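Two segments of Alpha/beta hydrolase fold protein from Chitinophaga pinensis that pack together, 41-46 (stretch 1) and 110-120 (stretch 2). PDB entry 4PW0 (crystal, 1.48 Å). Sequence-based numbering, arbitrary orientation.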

# COMPACT_ATOMS: atom_id res chain seq x y z
N CYS A 41 -14.64 8.75 12.17
CA CYS A 41 -13.23 9.09 12.27
C CYS A 41 -12.84 9.39 13.70
O CYS A 41 -13.55 10.11 14.42
CB CYS A 41 -12.89 10.29 11.37
SG CYS A 41 -13.25 10.00 9.64
N PHE A 42 -11.68 8.89 14.11
CA PHE A 42 -11.18 8.95 15.47
C PHE A 42 -9.82 9.62 15.49
O PHE A 42 -8.90 9.16 14.82
CB PHE A 42 -11.09 7.56 16.12
CG PHE A 42 -12.41 6.83 16.18
CD1 PHE A 42 -12.95 6.23 15.05
CD2 PHE A 42 -13.10 6.71 17.38
CE1 PHE A 42 -14.16 5.54 15.09
CE2 PHE A 42 -14.31 6.03 17.42
CZ PHE A 42 -14.84 5.47 16.28
N GLN A 43 -9.73 10.70 16.24
CA GLN A 43 -8.62 11.67 16.12
C GLN A 43 -7.35 11.32 16.89
O GLN A 43 -7.35 10.48 17.80
CB GLN A 43 -9.16 13.05 16.52
CG GLN A 43 -8.31 14.28 16.27
CD GLN A 43 -7.87 14.44 14.84
OE1 GLN A 43 -7.15 13.60 14.26
NE2 GLN A 43 -8.36 15.52 14.20
N HIS A 44 -6.26 11.98 16.51
CA HIS A 44 -4.96 11.84 17.19
C HIS A 44 -4.82 12.54 18.51
O HIS A 44 -5.70 13.31 18.90
CB HIS A 44 -3.86 12.35 16.23
CG HIS A 44 -3.80 13.84 16.04
ND1 HIS A 44 -3.21 14.68 16.96
CD2 HIS A 44 -4.15 14.64 15.01
CE1 HIS A 44 -3.26 15.93 16.52
NE2 HIS A 44 -3.79 15.93 15.33
N PHE A 45 -3.65 12.37 19.15
CA PHE A 45 -3.29 13.00 20.48
C PHE A 45 -3.30 14.51 20.42
O PHE A 45 -2.58 15.10 19.66
CB PHE A 45 -1.88 12.54 20.88
CG PHE A 45 -1.30 13.18 22.12
CD1 PHE A 45 -1.95 13.13 23.34
CD2 PHE A 45 -0.07 13.78 22.09
CE1 PHE A 45 -1.37 13.70 24.46
CE2 PHE A 45 0.51 14.37 23.19
CZ PHE A 45 -0.15 14.33 24.41
N THR A 46 -4.14 15.11 21.24
CA THR A 46 -4.40 16.56 21.36
C THR A 46 -5.26 17.11 20.23
O THR A 46 -5.63 18.29 20.28
CB THR A 46 -3.17 17.47 21.52
OG1 THR A 46 -2.56 17.72 20.23
CG2 THR A 46 -2.18 16.91 22.48
N SER A 110 -3.54 7.47 15.07
CA SER A 110 -2.72 7.59 16.28
C SER A 110 -3.56 7.04 17.47
O SER A 110 -4.00 5.88 17.39
CB SER A 110 -2.26 9.03 16.43
OG SER A 110 -1.46 9.12 17.60
N LEU A 111 -3.83 7.82 18.51
CA LEU A 111 -4.72 7.38 19.58
C LEU A 111 -6.03 6.79 19.03
O LEU A 111 -6.51 5.75 19.50
CB LEU A 111 -5.02 8.59 20.45
CG LEU A 111 -6.09 8.39 21.51
CD1 LEU A 111 -5.70 7.31 22.48
CD2 LEU A 111 -6.31 9.71 22.24
N GLY A 112 -6.60 7.43 18.00
CA GLY A 112 -7.78 6.91 17.39
C GLY A 112 -7.61 5.54 16.78
O GLY A 112 -8.56 4.75 16.72
N GLY A 113 -6.40 5.25 16.30
CA GLY A 113 -6.09 3.93 15.80
C GLY A 113 -6.06 2.86 16.88
O GLY A 113 -6.26 1.67 16.58
N PHE A 114 -5.79 3.24 18.12
CA PHE A 114 -5.92 2.30 19.24
C PHE A 114 -7.41 2.04 19.54
O PHE A 114 -7.85 0.88 19.69
CB PHE A 114 -5.33 2.86 20.53
CG PHE A 114 -3.89 3.28 20.48
CD1 PHE A 114 -3.01 2.85 19.50
CD2 PHE A 114 -3.40 4.11 21.46
CE1 PHE A 114 -1.69 3.30 19.47
CE2 PHE A 114 -2.09 4.52 21.47
CZ PHE A 114 -1.21 4.12 20.50
N ILE A 115 -8.20 3.10 19.52
CA ILE A 115 -9.64 3.00 19.81
C ILE A 115 -10.33 2.10 18.79
O ILE A 115 -11.17 1.25 19.17
CB ILE A 115 -10.29 4.40 19.88
CG1 ILE A 115 -9.79 5.16 21.12
CG2 ILE A 115 -11.82 4.31 19.93
CD1 ILE A 115 -10.08 6.65 21.12
N VAL A 116 -10.00 2.21 17.50
CA VAL A 116 -10.73 1.38 16.53
C VAL A 116 -10.38 -0.09 16.69
O VAL A 116 -11.22 -0.93 16.43
CB VAL A 116 -10.54 1.83 15.07
CG1 VAL A 116 -11.06 3.26 14.90
CG2 VAL A 116 -9.09 1.73 14.58
N GLN A 117 -9.15 -0.41 17.10
CA GLN A 117 -8.79 -1.81 17.38
C GLN A 117 -9.62 -2.35 18.56
O GLN A 117 -10.19 -3.43 18.48
CB GLN A 117 -7.34 -1.95 17.73
CG GLN A 117 -6.36 -1.68 16.60
CD GLN A 117 -4.94 -1.70 17.11
OE1 GLN A 117 -4.44 -2.74 17.55
NE2 GLN A 117 -4.27 -0.56 17.02
N TYR A 118 -9.67 -1.58 19.64
CA TYR A 118 -10.41 -2.00 20.82
C TYR A 118 -11.90 -2.13 20.49
O TYR A 118 -12.58 -3.09 20.92
CB TYR A 118 -10.14 -1.07 22.00
CG TYR A 118 -10.58 -1.68 23.31
CD1 TYR A 118 -9.84 -2.69 23.88
CD2 TYR A 118 -11.75 -1.32 23.92
CE1 TYR A 118 -10.25 -3.32 25.04
CE2 TYR A 118 -12.18 -1.96 25.10
CZ TYR A 118 -11.42 -2.93 25.65
OH TYR A 118 -11.85 -3.56 26.82
N MSE A 119 -12.44 -1.19 19.73
CA MSE A 119 -13.86 -1.22 19.34
C MSE A 119 -14.18 -2.43 18.52
O MSE A 119 -15.25 -3.05 18.68
CB MSE A 119 -14.24 0.05 18.55
CG MSE A 119 -15.76 0.25 18.49
SE MSE A 119 -16.26 1.87 17.55
CE MSE A 119 -15.79 3.08 18.97
N ALA A 120 -13.29 -2.80 17.61
CA ALA A 120 -13.51 -3.98 16.81
C ALA A 120 -13.51 -5.25 17.66
O ALA A 120 -14.21 -6.24 17.32
CB ALA A 120 -12.42 -4.08 15.73

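Stretch 1 leaves a strand at Phe42 and runs on as loop, passing the first turn of the helix that begins at Leu111. The closest CA pair is Phe42 CA and Gly112 CA, 4.4 Å apart, followed by His44 CA and Ser110 CA at 4.9 Å. One hydrogen bond joins the backbones: Gly112 N donates to Gln43 O at 3.1 Å, but the 122° angle at hydrogen marks it as weak. Gly112 CA also meets Phe42 O at 3.6 Å in a nearly linear CA-H...O contact (178°). Glycine suits this position because an ideal CB would fall 2.1 Å from Phe42 O, a clash.

The side-chain contact centres on Phe42, which is buried, points toward the helix and has 110 Å² covered by it, the largest share of any residue in the 371 Å² total. Its ring (chi1 m) is met obliquely by residues of successive turns: Phe42 CD1 to Val116 CG1 at 3.5 Å, Phe42 CD2 to Ile115 CG2 at 3.7 Å, and Phe42 CE2 to CE of selenomethionine Met119 at 3.6 Å. These apolar groups suit a buried ring, and Met119 SE lies 5.2 Å from the Phe42 ring centroid, oblique at 60° off the ring normal. Near the helix start, His44 CB packs against Ser110 CB at 3.7 Å, while the imidazole leads away and His44 ND1 donates to Phe45 O at 2.8 Å.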